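Local coordinates for uncharacterized protein (Vibrio parahaemolyticus M0605, PDB 3X0T) that is the PirA component of a plasmid-encoded virulence toxin, probably acting with a partner protein to form pores, at residues 73-76 with 77-80. Numbering follows the deposited sequence.
Sequences VVQR and DETY
Glu-78 folds its side chain back over the start of the turn, and its OE1 accepts the backbone N-H of Gln-75 at 2.9 Å. The hydrogen bond is nearly straight, 162° at the hydrogen, yet the donor approaches from well above the carboxylate plane. CG of Glu-78 lies beside the backbone N (chi1 -68°) and the chain runs extended beyond it, which carries the carboxylate alongside Gln-75, with CD 3.6 Å from Gln-75 CB. A second bond runs the other way, from Glu-78 N to Gln-75 O at 3.1 Å, closing a type II beta turn with Arg-76 and Asp-77 at its corners. The turn lies in the connection from strand 67-74 to strand 79-82, edge strands of the two antiparallel four-stranded sheets of the jelly roll. At its exposed corner Arg-76 and Asp-77 point the same way in a loose salt bridge: OD1 of Asp-77 lies at the guanidinium edge, with weak hydrogen bonds from Arg-76 NE and NH2, both 3.4 Å long. On the inner side, buried Val-74 sets CG1 3.6 Å from Glu-78 O and CG2 3.8 Å from Tyr-80 CB. Ile-43 packs against both; Asn-45 ND2 donates a hydrogen bond to Val-74 O, Gln-75 NE2 one to Glu-50 OE1.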
loop_
_atom_site.group_PDB
_atom_site.type_symbol
_atom_site.label_atom_id
_atom_site.label_comp_id
_atom_site.label_asym_id
_atom_site.label_seq_id
_atom_site.Cartn_x
_atom_site.Cartn_y
_atom_site.Cartn_z
ATOM N N VAL A 73 10.519 -4.948 0.112
ATOM C CA VAL A 73 11.160 -4.361 1.293
ATOM C C VAL A 73 11.748 -3.041 0.908
ATOM O O VAL A 73 12.500 -2.947 -0.100
ATOM C CB VAL A 73 12.194 -5.266 1.918
ATOM C CG1 VAL A 73 12.897 -4.579 3.079
ATOM C CG2 VAL A 73 11.583 -6.573 2.333
ATOM N N VAL A 74 11.511 -1.992 1.677
ATOM C CA VAL A 74 11.961 -0.643 1.447
ATOM C C VAL A 74 12.879 -0.187 2.566
ATOM O O VAL A 74 12.471 -0.162 3.714
ATOM C CB VAL A 74 10.738 0.320 1.338
ATOM C CG1 VAL A 74 11.187 1.701 0.948
ATOM C CG2 VAL A 74 9.686 -0.241 0.322
ATOM N N GLN A 75 14.133 0.147 2.266
ATOM C CA GLN A 75 15.105 0.595 3.298
ATOM C C GLN A 75 14.884 2.063 3.703
ATOM O O GLN A 75 14.171 2.785 3.018
ATOM C CB GLN A 75 16.528 0.427 2.808
ATOM C CG GLN A 75 16.819 -0.981 2.361
ATOM C CD GLN A 75 16.743 -1.925 3.564
ATOM O OE1 GLN A 75 17.206 -1.639 4.710
ATOM N NE2 GLN A 75 16.094 -3.064 3.370
ATOM N N ARG A 76 15.576 2.490 4.778
ATOM C CA ARG A 76 15.371 3.892 5.254
ATOM C C ARG A 76 15.697 4.824 4.120
ATOM O O ARG A 76 16.650 4.526 3.379
ATOM C CB ARG A 76 16.169 4.166 6.602
ATOM C CG ARG A 76 17.680 4.243 6.424
ATOM C CD ARG A 76 18.371 4.803 7.630
ATOM N NE ARG A 76 18.049 6.230 7.736
ATOM C CZ ARG A 76 18.238 7.078 8.745
ATOM N NH1 ARG A 76 18.867 6.627 9.822
ATOM N NH2 ARG A 76 17.855 8.357 8.590
ATOM N N ASP A 77 14.953 5.919 4.069
ATOM C CA ASP A 77 15.160 7.008 3.124
ATOM C C ASP A 77 14.803 6.610 1.665
ATOM O O ASP A 77 14.910 7.497 0.793
ATOM C CB ASP A 77 16.571 7.593 3.125
ATOM C CG ASP A 77 17.179 7.790 4.497
ATOM O OD1 ASP A 77 16.575 8.234 5.478
ATOM O OD2 ASP A 77 18.360 7.487 4.599
ATOM N N GLU A 78 14.482 5.366 1.355
ATOM C CA GLU A 78 14.184 5.011 -0.030
ATOM C C GLU A 78 12.729 5.296 -0.346
ATOM O O GLU A 78 11.853 5.255 0.542
ATOM C CB GLU A 78 14.360 3.500 -0.278
ATOM C CG GLU A 78 15.801 2.964 -0.198
ATOM C CD GLU A 78 15.882 1.434 -0.547
ATOM O OE1 GLU A 78 14.882 0.589 -0.507
ATOM O OE2 GLU A 78 17.071 1.201 -0.823
ATOM N N THR A 79 12.496 5.526 -1.639
ATOM C CA THR A 79 11.152 5.591 -2.164
ATOM C C THR A 79 10.968 4.480 -3.172
ATOM O O THR A 79 11.842 4.213 -3.995
ATOM C CB THR A 79 10.844 6.933 -2.808
ATOM O OG1 THR A 79 11.027 7.960 -1.820
ATOM C CG2 THR A 79 9.555 6.986 -3.371
ATOM N N TYR A 80 9.841 3.782 -3.126
ATOM C CA TYR A 80 9.574 2.643 -3.958
ATOM C C TYR A 80 8.177 2.682 -4.591
ATOM O O TYR A 80 7.242 3.071 -3.903
ATOM C CB TYR A 80 9.653 1.369 -3.145
ATOM C CG TYR A 80 9.270 0.161 -3.877
ATOM C CD1 TYR A 80 10.145 -0.376 -4.846
ATOM C CD2 TYR A 80 8.020 -0.462 -3.693
ATOM C CE1 TYR A 80 9.803 -1.512 -5.549
ATOM C CE2 TYR A 80 7.697 -1.629 -4.381
ATOM C CZ TYR A 80 8.605 -2.128 -5.330
ATOM O OH TYR A 80 8.241 -3.283 -6.016
#